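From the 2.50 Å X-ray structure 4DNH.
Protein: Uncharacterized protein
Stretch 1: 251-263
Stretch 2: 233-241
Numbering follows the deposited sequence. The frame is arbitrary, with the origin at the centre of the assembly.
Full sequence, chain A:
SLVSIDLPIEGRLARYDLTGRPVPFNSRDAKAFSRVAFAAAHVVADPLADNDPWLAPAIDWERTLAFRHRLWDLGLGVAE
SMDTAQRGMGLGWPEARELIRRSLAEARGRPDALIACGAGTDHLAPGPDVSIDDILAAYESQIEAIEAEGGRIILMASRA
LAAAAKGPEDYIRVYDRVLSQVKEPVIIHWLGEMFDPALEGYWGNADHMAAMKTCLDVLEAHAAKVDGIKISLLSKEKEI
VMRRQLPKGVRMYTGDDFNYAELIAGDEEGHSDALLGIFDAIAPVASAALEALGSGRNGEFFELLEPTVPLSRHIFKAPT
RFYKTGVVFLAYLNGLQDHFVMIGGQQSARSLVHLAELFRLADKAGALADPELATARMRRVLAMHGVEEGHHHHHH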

# COMPACT_ATOMS: atom_id res chain seq x y z
N ARG A 251 -17.07 -0.71 5.45
CA ARG A 251 -16.21 0.49 5.34
C ARG A 251 -15.61 0.73 3.94
O ARG A 251 -15.41 -0.21 3.17
CB ARG A 251 -15.08 0.41 6.35
CG ARG A 251 -15.48 0.39 7.81
CD ARG A 251 -14.21 0.23 8.64
NE ARG A 251 -14.43 0.34 10.09
CZ ARG A 251 -14.69 1.47 10.75
NH1 ARG A 251 -14.79 2.65 10.11
NH2 ARG A 251 -14.86 1.42 12.06
N MSE A 252 -15.33 1.99 3.63
CA MSE A 252 -14.60 2.36 2.41
C MSE A 252 -13.18 2.66 2.80
O MSE A 252 -12.90 3.65 3.49
CB MSE A 252 -15.24 3.57 1.73
CG MSE A 252 -14.45 4.17 0.56
SE MSE A 252 -14.16 2.91 -0.94
CE MSE A 252 -15.90 3.05 -1.84
N TYR A 253 -12.26 1.80 2.39
CA TYR A 253 -10.85 2.07 2.63
C TYR A 253 -10.28 2.72 1.38
O TYR A 253 -10.29 2.10 0.30
CB TYR A 253 -10.09 0.79 2.98
CG TYR A 253 -10.41 0.20 4.36
CD1 TYR A 253 -9.83 0.73 5.52
CD2 TYR A 253 -11.26 -0.90 4.49
CE1 TYR A 253 -10.11 0.20 6.76
CE2 TYR A 253 -11.54 -1.45 5.73
CZ TYR A 253 -10.97 -0.89 6.86
OH TYR A 253 -11.25 -1.42 8.11
N THR A 254 -9.79 3.95 1.51
CA THR A 254 -9.19 4.61 0.36
C THR A 254 -7.84 3.99 -0.04
O THR A 254 -7.03 3.62 0.80
CB THR A 254 -9.14 6.15 0.47
OG1 THR A 254 -8.94 6.69 -0.84
CG2 THR A 254 -8.04 6.65 1.40
N GLY A 255 -7.64 3.83 -1.34
CA GLY A 255 -6.44 3.23 -1.88
C GLY A 255 -5.86 4.26 -2.80
O GLY A 255 -4.86 4.03 -3.47
N ASP A 256 -6.51 5.42 -2.80
CA ASP A 256 -6.18 6.53 -3.68
C ASP A 256 -5.06 7.36 -3.07
O ASP A 256 -5.30 8.27 -2.27
CB ASP A 256 -7.45 7.37 -3.89
CG ASP A 256 -7.33 8.34 -5.04
OD1 ASP A 256 -6.25 8.95 -5.20
OD2 ASP A 256 -8.33 8.51 -5.78
N ASP A 257 -3.82 7.06 -3.48
CA ASP A 257 -2.65 7.81 -3.02
C ASP A 257 -2.50 9.20 -3.65
O ASP A 257 -1.56 9.94 -3.32
CB ASP A 257 -1.37 6.99 -3.23
CG ASP A 257 -1.41 5.61 -2.54
OD1 ASP A 257 -1.13 5.54 -1.32
OD2 ASP A 257 -1.70 4.61 -3.22
N PHE A 258 -3.40 9.57 -4.56
CA PHE A 258 -3.41 10.92 -5.14
C PHE A 258 -4.32 11.88 -4.38
O PHE A 258 -4.10 13.09 -4.39
CB PHE A 258 -3.88 10.87 -6.59
CG PHE A 258 -2.77 10.78 -7.59
CD1 PHE A 258 -2.01 9.62 -7.71
CD2 PHE A 258 -2.49 11.85 -8.43
CE1 PHE A 258 -0.99 9.53 -8.63
CE2 PHE A 258 -1.47 11.78 -9.36
CZ PHE A 258 -0.72 10.61 -9.46
N ASN A 259 -5.32 11.31 -3.70
CA ASN A 259 -6.46 12.06 -3.16
C ASN A 259 -6.87 11.76 -1.72
O ASN A 259 -7.93 12.22 -1.27
CB ASN A 259 -7.63 11.83 -4.07
CG ASN A 259 -7.40 12.43 -5.43
OD1 ASN A 259 -7.13 13.62 -5.54
ND2 ASN A 259 -7.45 11.60 -6.47
N TYR A 260 -6.04 11.00 -1.01
CA TYR A 260 -6.29 10.55 0.36
C TYR A 260 -6.72 11.63 1.38
O TYR A 260 -7.64 11.40 2.17
CB TYR A 260 -5.08 9.77 0.88
CG TYR A 260 -3.76 10.51 0.84
CD1 TYR A 260 -2.99 10.57 -0.33
CD2 TYR A 260 -3.25 11.13 1.99
CE1 TYR A 260 -1.78 11.24 -0.36
CE2 TYR A 260 -2.04 11.81 1.97
CZ TYR A 260 -1.30 11.87 0.80
OH TYR A 260 -0.09 12.55 0.78
N ALA A 261 -6.07 12.79 1.37
CA ALA A 261 -6.41 13.84 2.34
C ALA A 261 -7.87 14.27 2.20
O ALA A 261 -8.60 14.28 3.19
CB ALA A 261 -5.47 15.03 2.21
N GLU A 262 -8.28 14.58 0.96
CA GLU A 262 -9.65 14.98 0.64
C GLU A 262 -10.67 13.90 1.01
O GLU A 262 -11.73 14.20 1.57
CB GLU A 262 -9.80 15.33 -0.85
CG GLU A 262 -11.19 15.83 -1.23
CD GLU A 262 -11.44 15.92 -2.73
OE1 GLU A 262 -10.47 16.14 -3.50
OE2 GLU A 262 -12.62 15.79 -3.15
N LEU A 263 -10.34 12.65 0.68
CA LEU A 263 -11.24 11.52 0.89
C LEU A 263 -11.37 11.11 2.35
O LEU A 263 -12.48 10.83 2.82
CB LEU A 263 -10.84 10.33 0.02
CG LEU A 263 -10.79 10.58 -1.50
CD1 LEU A 263 -9.97 9.50 -2.19
CD2 LEU A 263 -12.20 10.64 -2.06
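Stretch 2, residues 233-241: LLSKEKEIV

How does stretch 2 run along stretch 1? It begins as a loop, with Leu 233 and Leu 234 leading to Ser 235 at the N-cap position, and from Lys 236 onward it is helical. Leu 234 adopts a left-handed conformation (phi 48°, psi 36°) just before the helix. Stretch 1 passes from a strand, 251-254, through a loop into a helix that starts at Tyr 260. The register is not a simple ladder: Asp 256 CA lies 5.0 Å from Leu 234 CA, Asn 259 CA lies 6.5 Å from Lys 236 CA, and Leu 263 CA lies 7.8 Å from Ile 240 CA. These three pairs advance in the same sense along both chains, whereas Thr 254, at the end of the strand, is nearest Glu 239, with 7.8 Å between their CA atoms.

Which polar contacts hold the two together? The shortest is the hydrogen bond from Thr 254 OG1 to Glu 239 OE1, at 2.7 Å. Glu 239 points toward stretch 1 with chi1 and chi2 both t, and this extended side chain carries its carboxylate from the helix to the strand end. Its OE2 lies 3.8 Å from CG of Met 252, a selenomethionine, and is hydrogen-bonded elsewhere in the structure. At the other helix, Lys 236 NZ and Glu 262 OE1 form a salt bridge at 3.3 Å, and the hydrogen bond within it is weak.

Where do apolar side chains meet? Leu 234 CD1 approaches Phe 258 CD1 to 3.6 Å, obliquely to the ring, while Leu 234 CD2 lies 3.7 Å from the backbone N of Asp 257. Farther along, Leu 263 CD2 packs against Ile 240 CG1 at 3.8 Å, joining the two helices. Leu 263 CD1 also comes within 3.1 Å of Glu 239 OE1, so the leucine borders the carboxylate as well as the isoleucine.

How does Asp 256 fit beside the start of the helix? Its OD2 lies 3.7 Å from Leu 234 CA and 3.6 Å from Lys 236 N, while its OD1 accepts a hydrogen bond from Phe 258 N at 3.0 Å within its own loop. Asn 259 ND2 gives weak bonds to both carboxylate oxygens, 3.2 Å to Asp 256 OD1 and 3.3 Å to Asp 256 OD2, and also sits 3.4 Å from Lys 236 CB. One less favourable proximity remains: Asp 256 OD2 is 4.4 Å from Glu 239 OE1, two like charges close together.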

# COMPACT_ATOMS: atom_id res chain seq x y z
N LEU A 233 -8.09 2.69 -7.92
CA LEU A 233 -8.34 3.07 -9.31
C LEU A 233 -7.82 4.47 -9.59
O LEU A 233 -7.82 4.92 -10.73
CB LEU A 233 -9.83 3.07 -9.58
CG LEU A 233 -10.62 1.77 -9.47
CD1 LEU A 233 -11.98 2.00 -10.08
CD2 LEU A 233 -9.90 0.64 -10.18
N LEU A 234 -7.40 5.16 -8.53
CA LEU A 234 -6.97 6.57 -8.59
C LEU A 234 -7.94 7.48 -9.36
O LEU A 234 -7.53 8.41 -10.06
CB LEU A 234 -5.55 6.68 -9.13
CG LEU A 234 -4.42 5.89 -8.47
CD1 LEU A 234 -3.09 6.39 -9.02
CD2 LEU A 234 -4.43 6.00 -6.95
N SER A 235 -9.23 7.19 -9.22
CA SER A 235 -10.30 7.99 -9.80
C SER A 235 -11.15 8.43 -8.62
O SER A 235 -12.02 7.70 -8.15
CB SER A 235 -11.13 7.14 -10.77
OG SER A 235 -11.69 7.91 -11.82
N LYS A 236 -10.85 9.63 -8.12
CA LYS A 236 -11.48 10.18 -6.92
C LYS A 236 -13.03 10.28 -7.01
O LYS A 236 -13.73 9.99 -6.03
CB LYS A 236 -10.82 11.52 -6.57
CG LYS A 236 -11.68 12.53 -5.85
CD LYS A 236 -11.11 13.92 -6.04
CE LYS A 236 -12.22 14.90 -6.36
NZ LYS A 236 -11.69 16.28 -6.55
N GLU A 237 -13.56 10.66 -8.17
CA GLU A 237 -15.01 10.69 -8.34
C GLU A 237 -15.63 9.30 -8.22
O GLU A 237 -16.77 9.16 -7.76
CB GLU A 237 -15.47 11.39 -9.64
CG GLU A 237 -14.55 11.24 -10.84
CD GLU A 237 -14.73 9.94 -11.62
OE1 GLU A 237 -13.79 9.12 -11.63
OE2 GLU A 237 -15.79 9.75 -12.24
N LYS A 238 -14.89 8.27 -8.61
CA LYS A 238 -15.42 6.92 -8.58
C LYS A 238 -15.56 6.39 -7.15
O LYS A 238 -16.50 5.64 -6.86
CB LYS A 238 -14.62 5.98 -9.47
CG LYS A 238 -15.05 6.02 -10.94
CD LYS A 238 -14.08 5.31 -11.86
CE LYS A 238 -14.29 5.70 -13.31
NZ LYS A 238 -13.87 7.11 -13.58
N GLU A 239 -14.66 6.82 -6.27
CA GLU A 239 -14.70 6.45 -4.86
C GLU A 239 -15.88 7.12 -4.12
O GLU A 239 -16.61 6.46 -3.36
CB GLU A 239 -13.36 6.79 -4.16
CG GLU A 239 -13.24 6.21 -2.77
CD GLU A 239 -11.90 6.48 -2.08
OE1 GLU A 239 -10.86 6.55 -2.76
OE2 GLU A 239 -11.90 6.59 -0.83
N ILE A 240 -16.05 8.42 -4.35
CA ILE A 240 -17.09 9.19 -3.69
C ILE A 240 -18.45 8.63 -4.05
O ILE A 240 -19.30 8.43 -3.17
CB ILE A 240 -16.98 10.70 -4.02
CG1 ILE A 240 -15.71 11.28 -3.35
CG2 ILE A 240 -18.23 11.45 -3.57
CD1 ILE A 240 -15.37 12.71 -3.71
N VAL A 241 -18.63 8.31 -5.33
CA VAL A 241 -19.88 7.72 -5.81
C VAL A 241 -20.12 6.34 -5.20
O VAL A 241 -21.26 5.93 -5.00
CB VAL A 241 -19.97 7.68 -7.36
CG1 VAL A 241 -21.16 6.85 -7.84
CG2 VAL A 241 -20.05 9.10 -7.93